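Local coordinates for transcriptional activator, putative, Baf family (Campylobacter jejuni, PDB 2NRH), which probably phosphorylates pantothenate with ATP, the first step of coenzyme A biosynthesis, as a homodimeric type III pantothenate kinase, at residues 64-69 with 79-84; 169-174 with 183-188. The protein carries 2 engineered substitutions. All coordinates share one frame; numbering follows the deposited sequence.

Interaction 1: 64-69 with 79-84; sequences FLFDTI and AACYTI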
loop_
_atom_site.group_PDB
_atom_site.type_symbol
_atom_site.label_atom_id
_atom_site.label_comp_id
_atom_site.label_asym_id
_atom_site.label_seq_id
_atom_site.Cartn_x
_atom_site.Cartn_y
_atom_site.Cartn_z
ATOM N N PHE B 64 -13.925 12.268 -25.219
ATOM C CA PHE B 64 -12.597 11.690 -25.026
ATOM C C PHE B 64 -12.424 10.441 -25.863
ATOM O O PHE B 64 -13.018 9.420 -25.553
ATOM C CB PHE B 64 -12.353 11.373 -23.532
ATOM C CG PHE B 64 -11.790 12.544 -22.741
ATOM C CD1 PHE B 64 -10.420 12.790 -22.712
ATOM C CD2 PHE B 64 -12.631 13.393 -22.064
ATOM C CE1 PHE B 64 -9.923 13.857 -22.027
ATOM C CE2 PHE B 64 -12.144 14.487 -21.384
ATOM C CZ PHE B 64 -10.792 14.716 -21.350
ATOM N N LEU B 65 -11.604 10.493 -26.912
ATOM C CA LEU B 65 -11.229 9.255 -27.616
ATOM C C LEU B 65 -9.790 8.795 -27.257
ATOM O O LEU B 65 -8.769 9.462 -27.521
ATOM C CB LEU B 65 -11.513 9.341 -29.140
ATOM C CG LEU B 65 -12.867 9.990 -29.580
ATOM C CD1 LEU B 65 -13.100 9.832 -31.026
ATOM C CD2 LEU B 65 -14.146 9.525 -28.784
ATOM N N PHE B 66 -9.709 7.628 -26.649
ATOM C CA PHE B 66 -8.519 7.237 -25.969
ATOM C C PHE B 66 -8.364 5.755 -26.156
ATOM O O PHE B 66 -9.245 5.013 -25.832
ATOM C CB PHE B 66 -8.684 7.633 -24.483
ATOM C CG PHE B 66 -7.528 7.274 -23.621
ATOM C CD1 PHE B 66 -6.343 7.975 -23.706
ATOM C CD2 PHE B 66 -7.649 6.251 -22.690
ATOM C CE1 PHE B 66 -5.281 7.651 -22.909
ATOM C CE2 PHE B 66 -6.619 5.951 -21.880
ATOM C CZ PHE B 66 -5.408 6.630 -22.000
ATOM N N ASP B 67 -7.240 5.319 -26.697
ATOM C CA ASP B 67 -7.069 3.912 -27.087
ATOM C C ASP B 67 -6.601 3.038 -25.908
ATOM O O ASP B 67 -5.450 3.021 -25.577
ATOM C CB ASP B 67 -6.119 3.811 -28.301
ATOM C CG ASP B 67 -6.143 2.425 -29.003
ATOM O OD1 ASP B 67 -6.655 1.405 -28.461
ATOM O OD2 ASP B 67 -5.633 2.372 -30.164
ATOM N N THR B 68 -7.549 2.336 -25.294
ATOM C CA THR B 68 -7.364 1.452 -24.090
ATOM C C THR B 68 -8.270 0.187 -24.193
ATOM O O THR B 68 -9.297 0.227 -24.853
ATOM C CB THR B 68 -7.685 2.245 -22.709
ATOM O OG1 THR B 68 -7.324 1.432 -21.588
ATOM C CG2 THR B 68 -9.140 2.542 -22.558
ATOM N N ILE B 69 -7.909 -0.912 -23.538
ATOM C CA ILE B 69 -8.820 -2.074 -23.377
ATOM C C ILE B 69 -9.105 -2.356 -21.900
ATOM O O ILE B 69 -9.602 -3.449 -21.526
ATOM C CB ILE B 69 -8.255 -3.395 -23.977
ATOM C CG1 ILE B 69 -6.867 -3.700 -23.425
ATOM C CG2 ILE B 69 -8.337 -3.383 -25.508
ATOM C CD1 ILE B 69 -6.371 -5.070 -23.801
ATOM N N ALA B 79 -8.368 11.636 -18.770
ATOM C CA ALA B 79 -8.082 13.037 -18.934
ATOM C C ALA B 79 -6.644 13.406 -18.565
ATOM O O ALA B 79 -6.078 14.344 -19.142
ATOM C CB ALA B 79 -9.086 13.880 -18.104
ATOM N N ALA B 80 -6.055 12.722 -17.588
ATOM C CA ALA B 80 -4.644 13.009 -17.210
ATOM C C ALA B 80 -3.646 12.404 -18.173
ATOM O O ALA B 80 -2.519 12.915 -18.280
ATOM C CB ALA B 80 -4.319 12.540 -15.809
ATOM N N CYS B 81 -4.023 11.296 -18.809
ATOM C CA CYS B 81 -3.181 10.685 -19.849
ATOM C C CYS B 81 -3.294 11.387 -21.199
ATOM O O CYS B 81 -2.492 11.163 -22.098
ATOM C CB CYS B 81 -3.515 9.203 -20.039
ATOM S SG CYS B 81 -2.982 8.226 -18.641
ATOM N N TYR B 82 -4.326 12.185 -21.346
ATOM C CA TYR B 82 -4.769 12.582 -22.650
ATOM C C TYR B 82 -3.765 13.477 -23.413
ATOM O O TYR B 82 -3.707 13.388 -24.644
ATOM C CB TYR B 82 -6.093 13.325 -22.539
ATOM C CG TYR B 82 -6.905 13.298 -23.811
ATOM C CD1 TYR B 82 -7.186 12.088 -24.447
ATOM C CD2 TYR B 82 -7.394 14.467 -24.379
ATOM C CE1 TYR B 82 -7.923 12.035 -25.588
ATOM C CE2 TYR B 82 -8.161 14.411 -25.544
ATOM C CZ TYR B 82 -8.416 13.185 -26.119
ATOM O OH TYR B 82 -9.192 13.085 -27.238
ATOM N N THR B 83 -3.036 14.376 -22.727
ATOM C CA THR B 83 -2.107 15.277 -23.461
ATOM C C THR B 83 -0.713 14.623 -23.619
ATOM O O THR B 83 0.241 15.249 -24.073
ATOM C CB THR B 83 -1.954 16.621 -22.795
ATOM O OG1 THR B 83 -1.514 16.418 -21.452
ATOM C CG2 THR B 83 -3.237 17.345 -22.785
ATOM N N ILE B 84 -0.626 13.352 -23.245
ATOM C CA ILE B 84 0.642 12.605 -23.239
ATOM C C ILE B 84 0.678 11.552 -24.348
ATOM O O ILE B 84 -0.255 10.783 -24.516
ATOM C CB ILE B 84 0.950 12.066 -21.771
ATOM C CG1 ILE B 84 1.378 13.276 -20.913
ATOM C CG2 ILE B 84 2.056 11.004 -21.731
ATOM C CD1 ILE B 84 0.699 13.390 -19.643
#
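Thr68 OG1 is gripped by two hydrogen bonds, one with His106 ND1 and one with Tyr70 N, which pin the far end of the 64-69 loop. The contact with 79-84 is made closer to the start of this loop and is aromatic. Tyr82 turns its CG anti to its own backbone N (chi1 -157°), so the ring reaches back toward Phe64. The edge of Phe64 meets a face of this ring in an edge-to-face pair, the planes at 64°. Phe64 CD1 lies 3.6 Å above the Tyr82 plane, over its centre. At the rim of the same phenol, in its plane, Leu65 O approaches Tyr82 CE1 at 3.3 Å, not a conventional hydrogen bond. The tip of Phe64 continues onto the helix, with CZ 3.8 Å from Ala79 CB. Phe66, its CG anti to the backbone N (chi1 179°), places CE1 3.7 Å from Cys81 CB. A type I turn runs from Cys81 to Ile84, closed by Ile84 N donating to Cys81 O over 3.1 Å. Helix 194-204 covers this aromatic pair through Ile202, while Lys201 forms a cation-pi contact with the Tyr82 ring. Phe64 also packs on Ile75, and Phe66 and Cys81 both touch Ile101 of strand 95-102. The loop after strand 57-59 thus rests on helix 75-81, which carries the predicted substrate-binding Ile75 and proton acceptor Asp76, consistent with an ASKHA-type kinase fold.

Interaction 2: 169-174 with 183-188; sequences KKLYFT and NYFDHA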
loop_
_atom_site.group_PDB
_atom_site.type_symbol
_atom_site.label_atom_id
_atom_site.label_comp_id
_atom_site.label_asym_id
_atom_site.label_seq_id
_atom_site.Cartn_x
_atom_site.Cartn_y
_atom_site.Cartn_z
ATOM N N LYS B 169 11.278 5.938 -20.537
ATOM C CA LYS B 169 9.975 6.622 -20.572
ATOM C C LYS B 169 9.966 7.808 -19.612
ATOM O O LYS B 169 10.400 7.670 -18.486
ATOM C CB LYS B 169 8.872 5.654 -20.143
ATOM C CG LYS B 169 8.085 5.009 -21.238
ATOM C CD LYS B 169 7.640 3.631 -20.795
ATOM C CE LYS B 169 6.607 3.114 -21.772
ATOM N NZ LYS B 169 5.790 4.318 -22.240
ATOM N N LYS B 170 9.433 8.942 -20.041
ATOM C CA LYS B 170 9.309 10.130 -19.190
ATOM C C LYS B 170 8.171 9.908 -18.208
ATOM O O LYS B 170 7.233 9.157 -18.528
ATOM C CB LYS B 170 9.003 11.404 -20.021
ATOM C CG LYS B 170 9.721 11.545 -21.426
ATOM C CD LYS B 170 10.971 12.479 -21.397
ATOM C CE LYS B 170 11.611 12.707 -22.811
ATOM N NZ LYS B 170 11.244 14.009 -23.488
ATOM N N LEU B 171 8.268 10.544 -17.030
ATOM C CA LEU B 171 7.232 10.528 -16.000
ATOM C C LEU B 171 6.542 11.848 -15.909
ATOM O O LEU B 171 7.193 12.891 -15.930
ATOM C CB LEU B 171 7.814 10.278 -14.639
ATOM C CG LEU B 171 8.049 8.847 -14.236
ATOM C CD1 LEU B 171 9.115 8.818 -13.161
ATOM C CD2 LEU B 171 6.762 8.320 -13.737
ATOM N N TYR B 172 5.213 11.799 -15.805
ATOM C CA TYR B 172 4.446 12.962 -15.500
ATOM C C TYR B 172 3.735 12.652 -14.175
ATOM O O TYR B 172 3.368 11.477 -13.925
ATOM C CB TYR B 172 3.496 13.246 -16.647
ATOM C CG TYR B 172 4.224 13.418 -17.985
ATOM C CD1 TYR B 172 4.536 14.689 -18.453
ATOM C CD2 TYR B 172 4.625 12.315 -18.745
ATOM C CE1 TYR B 172 5.161 14.864 -19.611
ATOM C CE2 TYR B 172 5.279 12.475 -19.924
ATOM C CZ TYR B 172 5.556 13.761 -20.350
ATOM O OH TYR B 172 6.197 13.995 -21.537
ATOM N N PHE B 173 3.606 13.680 -13.328
ATOM C CA PHE B 173 3.080 13.532 -11.993
ATOM C C PHE B 173 2.059 14.617 -11.793
ATOM O O PHE B 173 2.209 15.705 -12.353
ATOM C CB PHE B 173 4.170 13.707 -10.913
ATOM C CG PHE B 173 4.876 12.448 -10.548
ATOM C CD1 PHE B 173 4.366 11.604 -9.569
ATOM C CD2 PHE B 173 6.064 12.108 -11.172
ATOM C CE1 PHE B 173 5.032 10.396 -9.230
ATOM C CE2 PHE B 173 6.720 10.941 -10.842
ATOM C CZ PHE B 173 6.196 10.073 -9.851
ATOM N N THR B 174 1.023 14.302 -11.008
ATOM C CA THR B 174 -0.051 15.272 -10.700
ATOM C C THR B 174 -0.682 14.879 -9.389
ATOM O O THR B 174 -0.319 13.849 -8.805
ATOM C CB THR B 174 -1.134 15.438 -11.879
ATOM O OG1 THR B 174 -1.966 16.582 -11.640
ATOM C CG2 THR B 174 -1.998 14.195 -12.094
ATOM N N ASN B 183 9.965 14.387 -7.004
ATOM C CA ASN B 183 11.289 14.681 -6.464
ATOM C C ASN B 183 12.184 13.478 -6.304
ATOM O O ASN B 183 13.382 13.638 -6.299
ATOM C CB ASN B 183 11.218 15.517 -5.191
ATOM C CG ASN B 183 10.564 16.852 -5.429
ATOM O OD1 ASN B 183 10.430 17.257 -6.570
ATOM N ND2 ASN B 183 10.096 17.523 -4.371
ATOM N N TYR B 184 11.662 12.266 -6.251
ATOM C CA TYR B 184 12.573 11.109 -6.219
ATOM C C TYR B 184 13.135 10.728 -7.604
ATOM O O TYR B 184 13.845 9.718 -7.735
ATOM C CB TYR B 184 11.861 9.872 -5.725
ATOM C CG TYR B 184 11.492 9.813 -4.267
ATOM C CD1 TYR B 184 12.455 9.902 -3.255
ATOM C CD2 TYR B 184 10.171 9.587 -3.902
ATOM C CE1 TYR B 184 12.091 9.808 -1.905
ATOM C CE2 TYR B 184 9.797 9.478 -2.564
ATOM C CZ TYR B 184 10.758 9.584 -1.572
ATOM O OH TYR B 184 10.327 9.495 -0.278
ATOM N N PHE B 185 12.773 11.476 -8.644
ATOM C CA PHE B 185 13.092 11.044 -10.006
ATOM C C PHE B 185 13.696 12.173 -10.799
ATOM O O PHE B 185 13.287 13.331 -10.676
ATOM C CB PHE B 185 11.826 10.535 -10.749
ATOM C CG PHE B 185 11.241 9.232 -10.191
ATOM C CD1 PHE B 185 11.762 8.007 -10.561
ATOM C CD2 PHE B 185 10.159 9.253 -9.339
ATOM C CE1 PHE B 185 11.245 6.827 -10.039
ATOM C CE2 PHE B 185 9.628 8.081 -8.821
ATOM C CZ PHE B 185 10.168 6.868 -9.164
ATOM N N ASP B 186 14.674 11.852 -11.635
ATOM C CA ASP B 186 15.042 12.833 -12.659
ATOM C C ASP B 186 14.356 12.480 -13.960
ATOM O O ASP B 186 13.948 11.331 -14.159
ATOM C CB ASP B 186 16.546 13.003 -12.803
ATOM C CG ASP B 186 17.213 11.783 -13.315
ATOM O OD1 ASP B 186 17.370 11.723 -14.566
ATOM O OD2 ASP B 186 17.590 10.904 -12.494
ATOM N N HIS B 187 14.188 13.477 -14.828
ATOM C CA HIS B 187 13.446 13.302 -16.075
ATOM C C HIS B 187 11.936 13.118 -15.803
ATOM O O HIS B 187 11.239 12.426 -16.548
ATOM C CB HIS B 187 14.012 12.126 -16.897
ATOM C CG HIS B 187 15.422 12.334 -17.390
ATOM N ND1 HIS B 187 16.276 11.278 -17.670
ATOM C CD2 HIS B 187 16.121 13.468 -17.666
ATOM C CE1 HIS B 187 17.435 11.755 -18.092
ATOM N NE2 HIS B 187 17.369 13.078 -18.098
ATOM N N ALA B 188 11.451 13.747 -14.736
ATOM C CA ALA B 188 10.062 13.718 -14.373
ATOM C C ALA B 188 9.552 15.134 -14.207
ATOM O O ALA B 188 10.254 16.002 -13.680
ATOM C CB ALA B 188 9.889 12.969 -13.104
#
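The Phe185 ring carries the CD1 methyl of Leu171 on one face, 3.9 Å from the centroid and 21° off the ring normal, which meets the geometry of a CH-pi contact displaced toward the rim. Tyr159 of helix 146-165 is stacked with the same ring. The Phe173 side chain runs across that of Phe185 at about a right angle, its CZ 4.1 Å from Phe185 CD2, and has Ala188 CB at its own ring edge. His187 has Asp186 OD1 over the centre of one face, 3.3 Å above the plane, where the carboxylate might somewhat favour a protonated imidazole. Leu171 and Ala188 form a parallel bridge with CA atoms 4.6 Å apart and side chains on the same sheet face, their CB atoms meeting at 3.7 Å. Ala188 CA lies 3.4 Å from Leu171 O, with 141° at the hydrogen, a CA-H...O contact. The backbone of Leu171 is hydrogen-bonded to Ile189, one residue further along. Strands 171-174 and 188-190 are thus neighbouring parallel strands joined through helix 178-182, a beta-alpha-beta crossover. Between the two segments the cohesion is therefore apolar and CH-based, with the conventional strand bonds made just beyond.

Interaction 1 is largely buried, whereas interaction 2 is only partly so, with Lys170 and His187 exposed at its margin. Their centres lie 19 Å apart, yet they meet where Ile84 CD1 packs 3.9 Å from Tyr172 CG. Both also lean on strand 87-92, Cys81 and Ile84 through Val89, Leu171 and Phe173 through Val90. Helices 75-81 and 194-204 go with the 64-69/79-84 contact, helices 146-165 and 178-182 with the other. The chemistry follows this placing: loop against helix end relies on an aromatic pair with a cation-pi neighbour, while the contact at 169-174/183-188 joins the parallel strands at one margin of a mixed sheet and adds a CH-pi contact on the Leu171/Ala188 side of it.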